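Local coordinates for berberine bridge enzyme-like protein (Arabidopsis thaliana, PDB 5D79), which is a secreted, FAD-dependent oxidoreductase of the berberine bridge enzyme-like family and is involved in adaptation to salt stress, at residues Lys366-Pro377 / Val451-Val462. Residues are numbered along the deposited sequence; the frame is centred on the assembly and turned at random.
Sequences KGKDDFVQEPIP and VDSVYEFMTPYV
Tyr461 O accepts a hydrogen bond from a water at 2.7 Å, and the same water takes the backbone N-H of Gln373, bridging the loop after the strand and the 3-10 segment after the helix in this helix-on-sheet contact. Strand 366-372 forms an outer edge of a seven-stranded antiparallel sheet; helix 451-458 packs on it, running in nearly the same direction (9°). Toward the start of the strand, a second water donates to Asp369 O at 2.8 Å and also hydrogen-bonds Tyr455 OH; Asp369 O also lies close to the plane of the Tyr455 ring, at its edge. Lys368 lies over one face of that ring: bends at chi3 and chi4 bring CE 3.6 Å from the ring centroid as a CH-pi contact. They also put NZ 4.8 Å from the centroid, almost on the ring normal, as a cation-pi pair. The ammonium also forms a salt bridge with Asp475. Replacing Tyr455 with an alanine would remove both face and hydroxyl, and is likely to open a gap beside the Lys368 chain and break the water link between Asp369 O and the helix. The Asp370 carboxylate, turned only 13° from the Tyr455 ring plane, brings OD2 within 3.7 Å of Tyr455 CD2; OD1 forms a salt bridge with Arg467, and OD2 is hydrogen-bonded to Tyr429 OH. Val462 covers the same carboxylate with CG2 and sets CG1 against Val372 CG2, 3.9 Å away. Beyond the strand, in the loop, Ile376 CG2 rests on Tyr461 CB (3.8 Å), while the Pro377 and Tyr461 side chains run at about a right angle to each other, with Pro377 CD 3.5 Å from Tyr461 CD1.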
# COMPACT_ATOMS: atom_id res chain seq x y z
N LYS A 366 -3.80 13.20 2.81
CA LYS A 366 -5.08 12.52 2.82
C LYS A 366 -5.25 11.91 1.44
O LYS A 366 -5.11 12.60 0.44
CB LYS A 366 -6.22 13.49 3.13
CG LYS A 366 -7.58 12.86 2.96
CD LYS A 366 -7.73 11.63 3.83
CE LYS A 366 -9.04 10.94 3.55
NZ LYS A 366 -9.33 9.78 4.45
N GLY A 367 -5.52 10.60 1.39
CA GLY A 367 -5.72 9.92 0.13
C GLY A 367 -7.04 9.16 0.06
O GLY A 367 -7.52 8.62 1.06
N LYS A 368 -7.61 9.14 -1.14
CA LYS A 368 -8.80 8.34 -1.47
C LYS A 368 -8.56 7.73 -2.84
O LYS A 368 -7.71 8.22 -3.58
CB LYS A 368 -10.07 9.19 -1.46
CG LYS A 368 -10.26 10.03 -0.18
CD LYS A 368 -11.49 10.93 -0.25
CE LYS A 368 -12.79 10.17 -0.04
NZ LYS A 368 -13.07 9.92 1.39
N ASP A 369 -9.27 6.67 -3.21
CA ASP A 369 -9.09 6.16 -4.55
C ASP A 369 -10.37 5.54 -5.14
O ASP A 369 -11.38 5.42 -4.46
CB ASP A 369 -7.90 5.19 -4.59
CG ASP A 369 -8.27 3.75 -4.24
OD1 ASP A 369 -9.13 3.50 -3.38
OD2 ASP A 369 -7.65 2.85 -4.85
N ASP A 370 -10.29 5.21 -6.42
CA ASP A 370 -11.40 4.73 -7.22
C ASP A 370 -10.92 3.76 -8.29
O ASP A 370 -9.74 3.71 -8.64
CB ASP A 370 -12.12 5.90 -7.91
CG ASP A 370 -13.22 6.49 -7.09
OD1 ASP A 370 -14.03 5.72 -6.53
OD2 ASP A 370 -13.30 7.73 -7.04
N PHE A 371 -11.87 3.02 -8.84
CA PHE A 371 -11.61 2.20 -10.00
C PHE A 371 -12.52 2.67 -11.12
O PHE A 371 -13.71 2.88 -10.92
CB PHE A 371 -11.81 0.72 -9.66
CG PHE A 371 -10.77 0.19 -8.73
CD1 PHE A 371 -10.92 0.32 -7.36
CD2 PHE A 371 -9.60 -0.38 -9.23
CE1 PHE A 371 -9.93 -0.13 -6.49
CE2 PHE A 371 -8.61 -0.84 -8.37
CZ PHE A 371 -8.77 -0.71 -7.00
N VAL A 372 -11.93 2.87 -12.30
CA VAL A 372 -12.66 3.29 -13.48
C VAL A 372 -12.85 2.09 -14.38
O VAL A 372 -11.90 1.38 -14.68
CB VAL A 372 -11.93 4.43 -14.23
CG1 VAL A 372 -12.61 4.73 -15.58
CG2 VAL A 372 -11.86 5.68 -13.36
N GLN A 373 -14.09 1.85 -14.79
CA GLN A 373 -14.43 0.66 -15.57
C GLN A 373 -14.74 0.99 -17.03
O GLN A 373 -14.73 0.12 -17.89
CB GLN A 373 -15.62 -0.06 -14.91
CG GLN A 373 -15.31 -0.46 -13.47
CD GLN A 373 -16.37 -1.29 -12.81
OE1 GLN A 373 -17.56 -1.00 -12.92
NE2 GLN A 373 -15.95 -2.33 -12.11
N GLU A 374 -15.00 2.26 -17.30
CA GLU A 374 -15.17 2.74 -18.66
C GLU A 374 -14.74 4.20 -18.74
O GLU A 374 -14.92 4.94 -17.77
CB GLU A 374 -16.62 2.56 -19.14
CG GLU A 374 -17.68 3.28 -18.33
CD GLU A 374 -19.10 2.97 -18.81
OE1 GLU A 374 -19.35 1.83 -19.26
OE2 GLU A 374 -19.96 3.87 -18.74
N PRO A 375 -14.17 4.61 -19.88
CA PRO A 375 -13.49 5.91 -19.99
C PRO A 375 -14.35 7.08 -19.53
O PRO A 375 -15.51 7.19 -19.92
CB PRO A 375 -13.18 6.00 -21.49
CG PRO A 375 -13.05 4.59 -21.91
CD PRO A 375 -14.15 3.89 -21.17
N ILE A 376 -13.79 7.93 -18.67
CA ILE A 376 -14.49 9.11 -18.20
C ILE A 376 -14.50 10.14 -19.32
O ILE A 376 -13.58 10.16 -20.15
CB ILE A 376 -13.85 9.69 -16.94
CG1 ILE A 376 -12.57 10.45 -17.31
CG2 ILE A 376 -13.59 8.57 -15.94
CD1 ILE A 376 -11.85 11.07 -16.15
N PRO A 377 -15.54 10.98 -19.37
CA PRO A 377 -15.68 11.97 -20.44
C PRO A 377 -14.61 13.06 -20.41
O PRO A 377 -14.07 13.36 -19.34
CB PRO A 377 -17.06 12.58 -20.18
CG PRO A 377 -17.32 12.32 -18.76
CD PRO A 377 -16.72 10.98 -18.49
N VAL A 451 -9.68 16.96 -1.17
CA VAL A 451 -9.67 15.56 -1.55
C VAL A 451 -11.09 14.98 -1.55
O VAL A 451 -11.46 14.19 -2.43
CB VAL A 451 -8.76 14.73 -0.60
CG1 VAL A 451 -8.81 13.25 -0.94
CG2 VAL A 451 -7.33 15.22 -0.68
N ASP A 452 -11.91 15.40 -0.59
CA ASP A 452 -13.30 14.94 -0.52
C ASP A 452 -14.12 15.43 -1.73
O ASP A 452 -14.97 14.71 -2.26
CB ASP A 452 -13.95 15.42 0.80
CG ASP A 452 -15.33 14.79 1.04
OD1 ASP A 452 -15.39 13.63 1.51
OD2 ASP A 452 -16.36 15.46 0.78
N SER A 453 -13.82 16.65 -2.18
CA SER A 453 -14.63 17.32 -3.20
C SER A 453 -14.41 16.74 -4.60
O SER A 453 -15.37 16.58 -5.36
CB SER A 453 -14.33 18.82 -3.20
OG SER A 453 -15.20 19.51 -4.07
N VAL A 454 -13.17 16.42 -4.93
CA VAL A 454 -12.86 15.84 -6.24
C VAL A 454 -13.41 14.41 -6.30
O VAL A 454 -13.92 13.97 -7.34
CB VAL A 454 -11.31 15.87 -6.56
CG1 VAL A 454 -10.49 15.08 -5.55
CG2 VAL A 454 -11.03 15.36 -7.97
N TYR A 455 -13.34 13.70 -5.18
CA TYR A 455 -13.87 12.35 -5.08
C TYR A 455 -15.38 12.35 -5.29
O TYR A 455 -15.92 11.54 -6.07
CB TYR A 455 -13.53 11.77 -3.71
CG TYR A 455 -14.04 10.37 -3.40
CD1 TYR A 455 -15.29 10.18 -2.81
CD2 TYR A 455 -13.25 9.25 -3.63
CE1 TYR A 455 -15.75 8.91 -2.49
CE2 TYR A 455 -13.71 7.98 -3.31
CZ TYR A 455 -14.95 7.82 -2.73
OH TYR A 455 -15.39 6.56 -2.42
N GLU A 456 -16.07 13.26 -4.60
CA GLU A 456 -17.50 13.42 -4.80
C GLU A 456 -17.80 13.73 -6.28
O GLU A 456 -18.74 13.18 -6.86
CB GLU A 456 -18.07 14.51 -3.89
CG GLU A 456 -18.06 14.16 -2.41
CD GLU A 456 -18.74 12.85 -2.10
OE1 GLU A 456 -19.91 12.68 -2.48
OE2 GLU A 456 -18.10 11.97 -1.47
N PHE A 457 -16.98 14.59 -6.88
CA PHE A 457 -17.20 14.94 -8.26
C PHE A 457 -17.13 13.71 -9.15
O PHE A 457 -17.89 13.59 -10.11
CB PHE A 457 -16.21 15.99 -8.76
CG PHE A 457 -16.24 16.15 -10.25
CD1 PHE A 457 -17.32 16.79 -10.87
CD2 PHE A 457 -15.25 15.61 -11.05
CE1 PHE A 457 -17.39 16.91 -12.24
CE2 PHE A 457 -15.32 15.72 -12.43
CZ PHE A 457 -16.40 16.37 -13.03
N MET A 458 -16.22 12.80 -8.83
CA MET A 458 -15.93 11.66 -9.70
C MET A 458 -16.97 10.54 -9.61
O MET A 458 -16.90 9.59 -10.39
CB MET A 458 -14.54 11.09 -9.39
CG MET A 458 -13.40 11.95 -9.87
SD MET A 458 -13.27 11.95 -11.67
CE MET A 458 -12.83 10.24 -11.96
N THR A 459 -17.91 10.65 -8.67
CA THR A 459 -18.91 9.60 -8.42
C THR A 459 -19.56 9.01 -9.69
O THR A 459 -19.51 7.80 -9.89
CB THR A 459 -20.02 10.13 -7.48
OG1 THR A 459 -19.44 10.61 -6.26
CG2 THR A 459 -21.03 9.02 -7.18
N PRO A 460 -20.15 9.85 -10.57
CA PRO A 460 -20.84 9.23 -11.70
C PRO A 460 -19.95 8.51 -12.71
O PRO A 460 -20.49 7.88 -13.60
CB PRO A 460 -21.50 10.43 -12.39
CG PRO A 460 -20.59 11.54 -12.10
CD PRO A 460 -20.16 11.32 -10.68
N TYR A 461 -18.63 8.60 -12.57
CA TYR A 461 -17.72 8.14 -13.61
C TYR A 461 -16.93 6.89 -13.22
O TYR A 461 -16.27 6.28 -14.06
CB TYR A 461 -16.76 9.26 -13.99
CG TYR A 461 -17.41 10.59 -14.27
CD1 TYR A 461 -18.29 10.74 -15.33
CD2 TYR A 461 -17.13 11.72 -13.49
CE1 TYR A 461 -18.89 11.95 -15.61
CE2 TYR A 461 -17.73 12.95 -13.76
CZ TYR A 461 -18.61 13.05 -14.83
OH TYR A 461 -19.23 14.24 -15.14
N VAL A 462 -16.98 6.54 -11.94
CA VAL A 462 -16.23 5.39 -11.45
C VAL A 462 -17.16 4.22 -11.08
O VAL A 462 -18.39 4.31 -11.26
CB VAL A 462 -15.36 5.77 -10.24
CG1 VAL A 462 -14.38 6.88 -10.64
CG2 VAL A 462 -16.22 6.19 -9.05
O HOH W 1 -13.33 4.62 -2.68
O HOH W 2 -16.18 3.57 -14.42